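Local coordinates for putative uncharacterized protein (PDB 4KL0), which binds a calcium ion and, as a bacterial effector of the nucleoside hydrolase family, may hydrolyse N-glycosyl compounds, at residues L28-F33 against G147-A152; T47-L52 against L320-A325; L60-V65 against R133-R138; D156-L161 against A207-R212; A173-M178 against I219-L224. All coordinates share one frame; numbering follows the deposited sequence.

Interaction 1 of 5, residues L28-F33 against G147-A152. With CA (calcium ion), chain B.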
# COMPACT_ATOMS: atom_id res chain seq x y z
N LEU A 28 -6.06 -14.36 7.75
CA LEU A 28 -5.00 -14.66 6.80
C LEU A 28 -3.68 -14.04 7.28
O LEU A 28 -3.57 -12.82 7.34
CB LEU A 28 -5.42 -14.12 5.41
CG LEU A 28 -4.43 -14.39 4.25
CD1 LEU A 28 -4.21 -15.89 3.97
CD2 LEU A 28 -4.84 -13.67 2.98
N ASP A 29 -2.66 -14.84 7.58
CA ASP A 29 -1.37 -14.24 7.95
C ASP A 29 -0.79 -13.53 6.73
O ASP A 29 -0.85 -14.09 5.61
CB ASP A 29 -0.38 -15.30 8.44
CG ASP A 29 -0.55 -15.60 9.91
OD1 ASP A 29 -1.49 -15.04 10.53
OD2 ASP A 29 0.25 -16.39 10.48
N THR A 30 -0.25 -12.32 6.94
CA THR A 30 0.08 -11.42 5.82
C THR A 30 1.49 -10.90 5.92
O THR A 30 1.91 -10.45 7.00
CB THR A 30 -0.92 -10.23 5.78
OG1 THR A 30 -2.25 -10.71 5.53
CG2 THR A 30 -0.54 -9.23 4.68
N LEU A 31 2.22 -10.96 4.80
CA LEU A 31 3.58 -10.40 4.66
C LEU A 31 3.46 -9.15 3.77
O LEU A 31 2.89 -9.23 2.63
CB LEU A 31 4.53 -11.39 3.96
CG LEU A 31 4.40 -12.82 4.52
CD1 LEU A 31 5.31 -13.77 3.67
CD2 LEU A 31 4.78 -12.86 5.96
N LEU A 32 3.92 -8.01 4.29
CA LEU A 32 3.75 -6.71 3.61
C LEU A 32 5.12 -6.13 3.25
O LEU A 32 6.06 -6.11 4.05
CB LEU A 32 2.97 -5.79 4.55
CG LEU A 32 2.62 -4.41 4.06
CD1 LEU A 32 1.66 -4.52 2.85
CD2 LEU A 32 1.89 -3.56 5.17
N PHE A 33 5.21 -5.61 2.01
CA PHE A 33 6.43 -4.99 1.49
C PHE A 33 6.08 -3.55 1.15
O PHE A 33 5.14 -3.32 0.39
CB PHE A 33 6.87 -5.75 0.22
CG PHE A 33 7.12 -7.20 0.47
CD1 PHE A 33 8.42 -7.66 0.70
CD2 PHE A 33 6.06 -8.09 0.46
CE1 PHE A 33 8.62 -9.05 1.00
CE2 PHE A 33 6.26 -9.46 0.75
CZ PHE A 33 7.59 -9.91 0.99
N GLY A 147 -0.60 -14.69 2.78
CA GLY A 147 -0.69 -13.79 1.63
C GLY A 147 0.47 -12.82 1.59
O GLY A 147 1.02 -12.45 2.63
N MET A 148 0.90 -12.43 0.40
CA MET A 148 1.99 -11.43 0.26
C MET A 148 1.36 -10.23 -0.39
O MET A 148 0.63 -10.34 -1.37
CB MET A 148 3.13 -11.91 -0.67
CG MET A 148 4.12 -12.98 -0.08
SD MET A 148 5.36 -13.68 -1.30
CE MET A 148 6.24 -12.19 -1.84
N VAL A 149 1.59 -9.06 0.19
CA VAL A 149 1.02 -7.83 -0.37
C VAL A 149 2.15 -6.84 -0.65
O VAL A 149 2.96 -6.51 0.25
CB VAL A 149 0.02 -7.24 0.63
CG1 VAL A 149 -0.49 -5.91 0.07
CG2 VAL A 149 -1.18 -8.23 0.88
N VAL A 150 2.23 -6.41 -1.91
CA VAL A 150 3.38 -5.55 -2.32
C VAL A 150 2.87 -4.18 -2.64
O VAL A 150 2.10 -3.99 -3.58
CB VAL A 150 4.09 -6.18 -3.53
CG1 VAL A 150 5.19 -5.27 -4.04
CG2 VAL A 150 4.54 -7.62 -3.17
N ILE A 151 3.28 -3.19 -1.83
CA ILE A 151 2.84 -1.82 -2.06
C ILE A 151 4.07 -0.94 -2.13
O ILE A 151 3.97 0.21 -1.80
CB ILE A 151 1.88 -1.33 -0.96
CG1 ILE A 151 2.42 -1.58 0.46
CG2 ILE A 151 0.52 -2.10 -1.10
CD1 ILE A 151 1.57 -0.98 1.57
N ALA A 152 5.16 -1.46 -2.68
CA ALA A 152 6.41 -0.73 -2.88
C ALA A 152 7.26 -1.48 -3.84
O ALA A 152 6.77 -2.45 -4.41
CB ALA A 152 7.20 -0.57 -1.52
CA CA B . 3.70 2.57 -1.34
O HOH W 1 2.52 2.28 -3.74
O HOH W 2 2.94 4.81 -2.08
O HOH W 3 5.29 3.16 -3.30
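The calcium ion takes the backbone O of Ile-151 as a ligand at 2.4 Å, alongside three waters and the carboxylates of Asp-35, Asp-42 and Asp-318. In the same residue, Ile-151 N donates to Phe-33 O at 2.9 Å, so the neighbouring strand helps to set the residue that presents this carbonyl. Four more such bonds continue the pattern, from Phe-33 N to Val-149 O back to Gly-147 N and Asp-29 O, each donor lying nearly along the C=O axis. On one face, Leu-32, its CG anti to the backbone N (chi1 -178°), brings CD1 to 3.8 Å from both Val-149 CG1 and Ile-151 CD1. On the other, the Phe-33 ring receives Val-149 O at its edge, near CD2 (3.5 Å). Its CE2 meets Met-148 CE at 3.8 Å, the methionine chain bending at chi3 (59°) to place that methyl. Further out, strand 58-65 pairs with the other edge of 28-33, while Ala-157 and Leu-160 pack over the Phe-33 and Leu-31 side. Parallel strands of a Rossmann-like sheet here lead to a calcium site of aspartates and a backbone carbonyl, consistent with the nucleoside hydrolase family.

Interaction 2 of 5, residues T47-L52 against L320-A325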
# COMPACT_ATOMS: atom_id res chain seq x y z
N THR A 47 -3.16 1.58 8.70
CA THR A 47 -4.35 1.96 9.50
C THR A 47 -5.57 1.07 9.19
O THR A 47 -6.16 0.50 10.11
CB THR A 47 -4.69 3.42 9.30
OG1 THR A 47 -3.55 4.19 9.68
CG2 THR A 47 -5.86 3.86 10.19
N ILE A 48 -5.91 0.92 7.91
CA ILE A 48 -6.97 -0.04 7.64
C ILE A 48 -6.63 -1.48 7.98
O ILE A 48 -7.53 -2.23 8.33
CB ILE A 48 -7.56 0.02 6.25
CG1 ILE A 48 -6.57 -0.42 5.19
CG2 ILE A 48 -8.04 1.49 5.94
CD1 ILE A 48 -7.25 -0.73 3.85
N ALA A 49 -5.35 -1.88 7.89
CA ALA A 49 -4.96 -3.23 8.31
C ALA A 49 -5.23 -3.43 9.80
O ALA A 49 -5.58 -4.54 10.19
CB ALA A 49 -3.50 -3.51 8.02
N LYS A 50 -5.05 -2.40 10.62
CA LYS A 50 -5.37 -2.56 12.05
C LYS A 50 -6.80 -3.00 12.25
O LYS A 50 -7.04 -3.93 13.03
CB LYS A 50 -5.13 -1.26 12.82
CG LYS A 50 -5.79 -1.18 14.16
CD LYS A 50 -5.30 -2.26 15.10
CE LYS A 50 -6.12 -2.14 16.41
NZ LYS A 50 -6.28 -0.68 16.82
N GLN A 51 -7.75 -2.38 11.54
CA GLN A 51 -9.14 -2.75 11.71
C GLN A 51 -9.41 -4.12 11.11
O GLN A 51 -10.18 -4.92 11.66
CB GLN A 51 -10.08 -1.72 11.08
CG GLN A 51 -11.54 -2.04 11.38
CD GLN A 51 -11.89 -1.99 12.84
OE1 GLN A 51 -11.22 -1.33 13.67
NE2 GLN A 51 -12.95 -2.70 13.17
N LEU A 52 -8.80 -4.42 9.97
CA LEU A 52 -8.98 -5.72 9.39
C LEU A 52 -8.43 -6.81 10.30
O LEU A 52 -8.98 -7.92 10.32
CB LEU A 52 -8.38 -5.78 7.97
CG LEU A 52 -9.17 -4.92 7.00
CD1 LEU A 52 -8.25 -4.62 5.79
CD2 LEU A 52 -10.52 -5.57 6.53
N LEU A 320 -6.30 0.27 -1.41
CA LEU A 320 -7.11 -0.53 -2.30
C LEU A 320 -6.43 -1.85 -2.64
O LEU A 320 -7.09 -2.85 -2.86
CB LEU A 320 -7.41 0.24 -3.59
CG LEU A 320 -8.44 1.34 -3.35
CD1 LEU A 320 -8.44 2.33 -4.57
CD2 LEU A 320 -9.84 0.75 -3.19
N THR A 321 -5.10 -1.85 -2.75
CA THR A 321 -4.36 -3.09 -3.04
C THR A 321 -4.58 -4.11 -1.93
O THR A 321 -4.81 -5.28 -2.19
CB THR A 321 -2.86 -2.76 -3.22
OG1 THR A 321 -2.76 -1.83 -4.30
CG2 THR A 321 -2.05 -3.98 -3.55
N LEU A 322 -4.49 -3.63 -0.68
CA LEU A 322 -4.79 -4.50 0.44
C LEU A 322 -6.24 -5.03 0.40
O LEU A 322 -6.44 -6.26 0.61
CB LEU A 322 -4.47 -3.77 1.77
CG LEU A 322 -4.84 -4.65 2.99
CD1 LEU A 322 -3.96 -5.88 3.00
CD2 LEU A 322 -4.63 -3.88 4.27
N LEU A 323 -7.19 -4.17 0.09
CA LEU A 323 -8.58 -4.61 -0.02
C LEU A 323 -8.69 -5.65 -1.13
O LEU A 323 -9.43 -6.64 -1.00
CB LEU A 323 -9.53 -3.43 -0.25
CG LEU A 323 -9.62 -2.42 0.92
CD1 LEU A 323 -10.71 -1.39 0.64
CD2 LEU A 323 -9.96 -3.11 2.25
N ALA A 324 -7.91 -5.47 -2.19
CA ALA A 324 -7.94 -6.45 -3.28
C ALA A 324 -7.30 -7.80 -2.94
O ALA A 324 -7.57 -8.80 -3.64
CB ALA A 324 -7.30 -5.82 -4.58
N ALA A 325 -6.47 -7.85 -1.88
CA ALA A 325 -5.70 -9.00 -1.49
C ALA A 325 -6.47 -9.97 -0.61
O ALA A 325 -6.03 -11.11 -0.44
CB ALA A 325 -4.43 -8.55 -0.71
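Ile-48 opens the contact from helix 41-54. Its CG1 is wedged between backbone N and C (chi1 69°), and from there the chain crosses that of Leu-323 at about a right angle, Ile-48 CD1 touching Leu-323 CD2 at 3.9 Å. Against Leu-322 the same isoleucine runs antiparallel, chain past chain, with CG1 4.1 Å from Leu-322 CD2, a methyl carried by a CG anti to the backbone N (chi1 178°). Next in sequence, Ala-49 offers just a methyl, and its CB lies 3.9 Å from Leu-322 CD2. The short side chain lets the branch of the leucine come close to the helix surface here, and the nearest pair of CA atoms, Ala-49 and Leu-322, is 8.0 Å apart. The two helices run in roughly the same direction, 29° from parallel, with 10.6 Å between the axes of the short segments. Helix 41-54 is the connection between the parallel strands 28-34 and 58-65, a beta-alpha-beta crossover of the Rossmann-like core, and helix 317-325 lies beside it on the same face of the sheet, where Leu-322 also reaches Val-149. One turn further on, Leu-52 points its CG beside the backbone N and meets Leu-322 tip to tip, CD1 to CD2 at 4.0 Å; the same CD1 is 4.2 Å from Leu-323 CD2. Beyond the pair, Leu-365 of helix 358-372 packs on Leu-323, and Leu-326 touches Leu-52.

Interaction 3 of 5, residues L60-V65 against R133-R138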
# COMPACT_ATOMS: atom_id res chain seq x y z
N LEU A 60 -1.16 -9.23 10.58
CA LEU A 60 0.03 -8.64 9.89
C LEU A 60 1.25 -9.08 10.68
O LEU A 60 1.54 -8.50 11.75
CB LEU A 60 -0.09 -7.11 9.83
CG LEU A 60 0.98 -6.35 9.09
CD1 LEU A 60 1.12 -6.89 7.67
CD2 LEU A 60 0.60 -4.85 9.14
N THR A 61 1.97 -10.08 10.17
CA THR A 61 3.02 -10.67 11.01
C THR A 61 4.40 -10.04 10.76
O THR A 61 5.20 -9.86 11.71
CB THR A 61 3.04 -12.20 10.83
OG1 THR A 61 3.38 -12.52 9.46
CG2 THR A 61 1.65 -12.78 11.14
N ASP A 62 4.67 -9.65 9.51
CA ASP A 62 6.00 -9.21 9.13
C ASP A 62 5.87 -8.12 8.09
O ASP A 62 5.03 -8.21 7.20
CB ASP A 62 6.80 -10.38 8.53
CG ASP A 62 6.99 -11.53 9.53
OD1 ASP A 62 6.16 -12.45 9.55
OD2 ASP A 62 7.99 -11.51 10.30
N VAL A 63 6.69 -7.12 8.23
CA VAL A 63 6.73 -6.03 7.26
C VAL A 63 8.19 -5.77 6.90
O VAL A 63 9.05 -5.60 7.78
CB VAL A 63 6.10 -4.79 7.91
CG1 VAL A 63 6.19 -3.60 6.99
CG2 VAL A 63 4.64 -5.06 8.24
N VAL A 64 8.51 -5.75 5.61
CA VAL A 64 9.88 -5.45 5.21
C VAL A 64 9.83 -4.15 4.38
O VAL A 64 9.00 -3.98 3.51
CB VAL A 64 10.50 -6.58 4.41
CG1 VAL A 64 11.89 -6.20 3.99
CG2 VAL A 64 10.52 -7.89 5.29
N VAL A 65 10.70 -3.22 4.71
CA VAL A 65 10.58 -1.82 4.22
C VAL A 65 11.69 -1.52 3.20
O VAL A 65 12.90 -1.82 3.43
CB VAL A 65 10.74 -0.85 5.43
CG1 VAL A 65 10.80 0.59 4.98
CG2 VAL A 65 9.57 -1.06 6.42
N ARG A 133 14.56 -12.59 6.43
CA ARG A 133 14.89 -13.81 7.18
C ARG A 133 13.70 -14.35 7.98
O ARG A 133 13.33 -15.55 7.90
CB ARG A 133 16.07 -13.56 8.12
CG ARG A 133 16.64 -14.89 8.60
CD ARG A 133 17.45 -15.55 7.48
NE ARG A 133 16.84 -16.76 6.90
CZ ARG A 133 17.02 -17.16 5.63
NH1 ARG A 133 17.78 -16.43 4.80
NH2 ARG A 133 16.44 -18.26 5.16
N ALA A 134 13.07 -13.47 8.75
CA ALA A 134 11.92 -13.89 9.55
C ALA A 134 10.77 -14.39 8.68
O ALA A 134 10.10 -15.31 9.08
CB ALA A 134 11.46 -12.77 10.51
N MET A 135 10.52 -13.77 7.52
CA MET A 135 9.49 -14.25 6.61
C MET A 135 9.80 -15.68 6.17
O MET A 135 8.88 -16.50 6.02
CB MET A 135 9.34 -13.31 5.38
CG MET A 135 8.73 -11.93 5.74
SD MET A 135 8.61 -10.87 4.21
CE MET A 135 7.54 -9.49 4.90
N CYS A 136 11.08 -15.95 5.89
CA CYS A 136 11.50 -17.30 5.49
C CYS A 136 11.15 -18.31 6.60
O CYS A 136 10.47 -19.35 6.36
CB CYS A 136 13.01 -17.35 5.19
SG CYS A 136 13.51 -16.62 3.60
N GLU A 137 11.62 -18.01 7.82
CA GLU A 137 11.34 -18.87 8.98
C GLU A 137 9.85 -19.08 9.17
O GLU A 137 9.40 -20.17 9.53
CB GLU A 137 11.94 -18.29 10.24
CG GLU A 137 13.45 -18.09 10.17
CD GLU A 137 14.04 -17.68 11.52
OE1 GLU A 137 13.40 -17.97 12.57
OE2 GLU A 137 15.13 -17.06 11.55
N ARG A 138 9.06 -18.03 8.92
CA ARG A 138 7.63 -18.15 9.09
C ARG A 138 6.94 -18.99 7.99
O ARG A 138 6.00 -19.72 8.28
CB ARG A 138 6.97 -16.75 9.25
CG ARG A 138 5.45 -16.84 9.38
CD ARG A 138 4.82 -15.46 9.63
NE ARG A 138 5.40 -14.78 10.78
CZ ARG A 138 4.97 -15.00 12.02
NH1 ARG A 138 4.00 -15.89 12.23
NH2 ARG A 138 5.50 -14.32 13.05
O HOH W 4 7.75 -12.91 12.47
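From CB outward, Asp-62 reads as a switch from greasy to charged contact. Its CB lies 3.7 Å from Met-135 CG, the two side chains sliding past each other in opposite directions. CG then forks. OD1 takes Arg-138 NE at 2.7 Å in a salt bridge whose hydrogen bond is weak because it is bent (129° at the hydrogen), and it also accepts from Thr-61 OG1 at 2.8 Å, met from above the carboxylate plane. OD2 rests near the CB of Ala-134 and accepts from a water at 2.6 Å; that water in turn accepts from Arg-138 NH2, so it links the second oxygen to the same guanidinium. Two neighbours in sequence can serve one arginine because Thr-61 has a helical psi (-34°), so Thr-61 and Asp-62 both direct their CB atoms at the helix. Helix 133-141 runs roughly antiparallel to strand 58-65 across the face of the Rossmann-like sheet, and leads into its next strand, 146-150. Thr-61 CB lies 3.5 Å over one face of the Arg-138 guanidinium, toward its rim, while the carboxylate plane is turned 50° from it. The arginine and the threonine hydroxyl at OD1 would probably favour the ionised carboxylate. Met-135, extended beyond CG, carries its CE to 3.4 Å from Val-64 CG2, a tight pair, and to 3.6 Å from Asp-62 O; the same methionine also packs on Leu-31 and Phe-33.

Interaction 4 of 5, residues D156-L161 against A207-R212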
# COMPACT_ATOMS: atom_id res chain seq x y z
N ASP A 156 12.92 -6.85 -2.00
CA ASP A 156 12.77 -7.88 -0.94
C ASP A 156 11.75 -8.96 -1.26
O ASP A 156 11.95 -10.15 -0.88
CB ASP A 156 12.47 -7.20 0.39
CG ASP A 156 13.47 -6.12 0.67
OD1 ASP A 156 14.68 -6.45 0.78
OD2 ASP A 156 13.11 -4.94 0.72
N ALA A 157 10.63 -8.60 -1.89
CA ALA A 157 9.69 -9.62 -2.26
C ALA A 157 10.32 -10.60 -3.23
O ALA A 157 10.05 -11.79 -3.14
CB ALA A 157 8.39 -8.97 -2.89
N SER A 158 11.13 -10.10 -4.15
CA SER A 158 11.77 -11.01 -5.11
C SER A 158 12.82 -11.82 -4.34
O SER A 158 12.93 -13.04 -4.59
CB SER A 158 12.43 -10.20 -6.20
OG SER A 158 13.22 -11.04 -7.06
N ALA A 159 13.59 -11.17 -3.43
CA ALA A 159 14.56 -11.90 -2.58
C ALA A 159 13.92 -13.06 -1.84
O ALA A 159 14.53 -14.12 -1.69
CB ALA A 159 15.29 -10.97 -1.60
N LEU A 160 12.67 -12.89 -1.39
CA LEU A 160 11.98 -13.93 -0.62
C LEU A 160 11.64 -15.08 -1.52
O LEU A 160 11.82 -16.23 -1.13
CB LEU A 160 10.68 -13.40 0.05
CG LEU A 160 9.89 -14.43 0.88
CD1 LEU A 160 10.70 -14.84 2.08
CD2 LEU A 160 8.56 -13.86 1.42
N LEU A 161 11.16 -14.78 -2.73
CA LEU A 161 10.83 -15.88 -3.64
C LEU A 161 12.13 -16.58 -4.00
O LEU A 161 12.15 -17.82 -4.25
CB LEU A 161 10.12 -15.41 -4.90
CG LEU A 161 8.66 -15.77 -4.87
CD1 LEU A 161 8.00 -15.07 -3.65
CD2 LEU A 161 8.04 -15.36 -6.17
N ALA A 207 11.45 -6.40 -9.95
CA ALA A 207 10.05 -6.54 -10.39
C ALA A 207 9.95 -7.61 -11.50
O ALA A 207 9.04 -8.43 -11.46
CB ALA A 207 9.48 -5.27 -10.92
N ARG A 208 10.86 -7.59 -12.46
CA ARG A 208 10.81 -8.66 -13.47
C ARG A 208 11.02 -10.04 -12.82
O ARG A 208 10.37 -11.01 -13.23
CB ARG A 208 11.90 -8.41 -14.53
CG ARG A 208 11.59 -7.21 -15.33
CD ARG A 208 12.68 -6.83 -16.35
NE ARG A 208 12.09 -5.80 -17.19
CZ ARG A 208 12.72 -4.78 -17.74
NH1 ARG A 208 14.05 -4.64 -17.56
NH2 ARG A 208 12.00 -3.90 -18.47
N ALA A 209 11.94 -10.15 -11.89
CA ALA A 209 12.22 -11.45 -11.28
C ALA A 209 10.95 -11.93 -10.54
O ALA A 209 10.60 -13.13 -10.54
CB ALA A 209 13.38 -11.35 -10.35
N LEU A 210 10.27 -11.01 -9.85
CA LEU A 210 9.12 -11.40 -9.03
C LEU A 210 7.94 -11.85 -9.89
O LEU A 210 7.39 -12.95 -9.60
CB LEU A 210 8.73 -10.28 -8.02
CG LEU A 210 7.53 -10.60 -7.14
CD1 LEU A 210 7.88 -11.62 -6.05
CD2 LEU A 210 6.98 -9.31 -6.50
N TYR A 211 7.57 -11.06 -10.91
CA TYR A 211 6.40 -11.35 -11.76
C TYR A 211 6.68 -12.67 -12.42
O TYR A 211 5.80 -13.55 -12.49
CB TYR A 211 6.24 -10.31 -12.86
CG TYR A 211 5.53 -9.00 -12.46
CD1 TYR A 211 5.94 -8.25 -11.34
CD2 TYR A 211 4.49 -8.46 -13.26
CE1 TYR A 211 5.34 -7.05 -11.05
CE2 TYR A 211 3.90 -7.25 -12.96
CZ TYR A 211 4.34 -6.53 -11.85
OH TYR A 211 3.79 -5.30 -11.55
N ARG A 212 7.90 -12.82 -12.92
CA ARG A 212 8.27 -14.05 -13.63
C ARG A 212 8.28 -15.25 -12.69
O ARG A 212 7.69 -16.28 -13.03
CB ARG A 212 9.64 -13.88 -14.32
CG ARG A 212 10.20 -15.21 -14.87
CD ARG A 212 11.48 -14.95 -15.69
NE ARG A 212 12.60 -14.62 -14.82
CZ ARG A 212 13.27 -13.46 -14.90
NH1 ARG A 212 12.94 -12.56 -15.82
NH2 ARG A 212 14.29 -13.23 -14.07
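Two flat groups of segment 207-212 lie to the side of this contact. The guanidinium of Arg-212 has Arg-208 O 4.0 Å above one face, offset toward the rim, so it folds back over its own helix. Tyr-211 turns its side chain's first bond away from helix 155-163; Ile-177 and Ile-223 of the sheet pack on its ring, and its OH makes weak hydrogen bonds to Asn-200 and Gly-180. What joins the helices is Leu-210, with CG anti to the backbone N (chi1 179°). Its CD1 meets Leu-161 CD2 at 3.7 Å, the two chains crossing at about a right angle, and sits 3.6 Å from Ala-157 O. Its other branch, CD2, is 3.9 Å from Ala-157 CB. Ser-158 comes in alongside: its OG, anti to the backbone N, touches Ala-209 CB at 3.3 Å. These short residues bring the backbones close, with 4.7 Å between the CA atoms of Ser-158 and Leu-210. The axes of the segments pass 8.5 Å apart and cross at 47°, two helices packed side by side on the same face of the Rossmann-like sheet, above Met-148 and Val-150 on the one hand and strand 172-178 on the other. No hydrogen bond or salt bridge passes between the segments, so the join rests on van der Waals packing, mostly aliphatic, which is neither directional nor ionic.

Interaction 5 of 5, residues A173-M178 against I219-L224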
# COMPACT_ATOMS: atom_id res chain seq x y z
N ALA A 173 -0.39 -18.13 -0.63
CA ALA A 173 -1.66 -18.18 -1.36
C ALA A 173 -1.78 -17.33 -2.63
O ALA A 173 -2.30 -17.79 -3.65
CB ALA A 173 -2.83 -17.90 -0.42
N SER A 174 -1.27 -16.09 -2.57
CA SER A 174 -1.36 -15.19 -3.70
C SER A 174 -0.39 -14.10 -3.41
O SER A 174 0.05 -13.91 -2.26
CB SER A 174 -2.74 -14.55 -3.84
OG SER A 174 -3.08 -13.83 -2.64
N ILE A 175 -0.09 -13.36 -4.46
CA ILE A 175 0.75 -12.15 -4.36
C ILE A 175 -0.07 -11.04 -5.01
O ILE A 175 -0.45 -11.13 -6.18
CB ILE A 175 2.08 -12.28 -5.09
CG1 ILE A 175 2.90 -13.44 -4.53
CG2 ILE A 175 2.84 -10.92 -5.04
CD1 ILE A 175 4.19 -13.71 -5.29
N THR A 176 -0.33 -9.97 -4.27
CA THR A 176 -1.16 -8.88 -4.78
C THR A 176 -0.28 -7.64 -4.78
O THR A 176 0.40 -7.36 -3.79
CB THR A 176 -2.38 -8.59 -3.84
OG1 THR A 176 -3.11 -9.81 -3.64
CG2 THR A 176 -3.35 -7.58 -4.43
N ILE A 177 -0.24 -6.94 -5.90
CA ILE A 177 0.81 -5.93 -6.10
C ILE A 177 0.17 -4.65 -6.61
O ILE A 177 -0.70 -4.69 -7.50
CB ILE A 177 1.82 -6.38 -7.23
CG1 ILE A 177 2.47 -7.71 -6.88
CG2 ILE A 177 2.90 -5.27 -7.49
CD1 ILE A 177 3.28 -8.32 -8.08
N MET A 178 0.61 -3.50 -6.11
CA MET A 178 0.20 -2.21 -6.64
C MET A 178 1.23 -1.90 -7.71
O MET A 178 2.37 -1.52 -7.42
CB MET A 178 0.25 -1.16 -5.49
CG MET A 178 -0.48 0.16 -5.77
SD MET A 178 0.31 1.28 -7.04
CE MET A 178 -1.05 1.22 -8.25
N ILE A 219 2.12 -19.36 -8.42
CA ILE A 219 1.44 -18.58 -7.36
C ILE A 219 0.58 -17.49 -7.99
O ILE A 219 1.11 -16.66 -8.73
CB ILE A 219 2.45 -17.91 -6.50
CG1 ILE A 219 3.31 -18.96 -5.86
CG2 ILE A 219 1.76 -17.05 -5.44
CD1 ILE A 219 4.58 -18.44 -5.47
N PRO A 220 -0.74 -17.47 -7.72
CA PRO A 220 -1.63 -16.49 -8.37
C PRO A 220 -1.12 -15.04 -8.12
O PRO A 220 -0.75 -14.74 -6.99
CB PRO A 220 -2.97 -16.67 -7.65
CG PRO A 220 -2.90 -18.12 -7.11
CD PRO A 220 -1.43 -18.38 -6.79
N LEU A 221 -1.14 -14.22 -9.15
CA LEU A 221 -0.77 -12.80 -9.05
C LEU A 221 -1.97 -11.94 -9.27
O LEU A 221 -2.77 -12.18 -10.19
CB LEU A 221 0.22 -12.44 -10.17
CG LEU A 221 1.70 -12.72 -10.12
CD1 LEU A 221 2.31 -12.16 -11.44
CD2 LEU A 221 2.32 -12.04 -8.88
N ARG A 222 -2.16 -10.89 -8.46
CA ARG A 222 -3.26 -9.99 -8.70
C ARG A 222 -2.66 -8.58 -8.70
O ARG A 222 -1.99 -8.22 -7.73
CB ARG A 222 -4.32 -10.08 -7.60
CG ARG A 222 -5.52 -9.17 -7.84
CD ARG A 222 -6.62 -9.46 -6.81
NE ARG A 222 -7.17 -10.76 -7.14
CZ ARG A 222 -8.12 -11.36 -6.43
NH1 ARG A 222 -8.62 -10.76 -5.36
NH2 ARG A 222 -8.57 -12.54 -6.83
N ILE A 223 -2.82 -7.86 -9.80
CA ILE A 223 -2.07 -6.60 -10.01
C ILE A 223 -3.09 -5.48 -10.07
O ILE A 223 -4.00 -5.44 -10.94
CB ILE A 223 -1.27 -6.56 -11.31
CG1 ILE A 223 -0.31 -7.75 -11.53
CG2 ILE A 223 -0.47 -5.23 -11.36
CD1 ILE A 223 0.77 -7.84 -10.55
N LEU A 224 -3.00 -4.57 -9.12
CA LEU A 224 -3.94 -3.45 -9.07
C LEU A 224 -3.21 -2.24 -9.62
O LEU A 224 -2.06 -2.00 -9.25
CB LEU A 224 -4.33 -3.13 -7.62
CG LEU A 224 -5.45 -2.08 -7.48
CD1 LEU A 224 -6.49 -2.54 -6.51
CD2 LEU A 224 -4.89 -0.63 -7.07
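Strands 172-178 and 221-224 run parallel, 16° apart and 4.7 Å between segment axes, in register from Ile-175 opposite Leu-221 to Met-178 opposite Leu-224. Helix 204-216 lies on the chain between them, making a beta-alpha-beta crossover of the Rossmann-like sheet. Ile-175 N donates to Pro-220 O at 3.0 Å and Arg-222 N to Ile-175 O; further along, Ile-177 N donates to Arg-222 O and Leu-224 N to Ile-177 O, the last at 2.8 Å, so the residues Ile-175, Ile-177 and Arg-222 use both their N-H and C=O groups across this pair. On the face that meets Tyr-211 and Ala-214 of that helix, Ile-175 and Leu-221 lie side by side and point the same way, CB to CD2 at 3.8 Å. Ile-177 and Ile-223 do likewise, their CD1 atoms 3.6 Å apart; with chi2 of -64°, Ile-223 folds its CD1 over toward its neighbour. On the opposite face, beneath helix 317-325, Thr-176 lies beside Arg-222 and puts CG2 3.6 Å from Arg-222 O. The guanidinium of Arg-222 reaches outward to Glu-348 in a salt bridge and to Ala-324 O. Met-178, its chain bent at chi2 and chi3, reaches across the strand pair, bringing its CE to 3.5 Å from Leu-224 O.

All five contacts belong to one Rossmann-like domain built on a single sheet, whose neighbouring strands 58-65, 28-34, 146-150, 172-178 and 221-224 run parallel. Interaction 1 sits in the middle, its centre about 9 Å from those of interactions 3 and 5, which share its sheet on either side. Interactions 3 and 4 bring helices 133-141, 155-163 and 204-216 onto one face; interaction 2 lies on the other, about 22 Å from interaction 4 between centres. Along the chain, interaction 2 spans 3, 4 and 5 and alternates with 1; interaction 3 lies within the span of 1, and the segments of 4 and 5 alternate. Helix layers on both faces bury the strands that lead up to the calcium site.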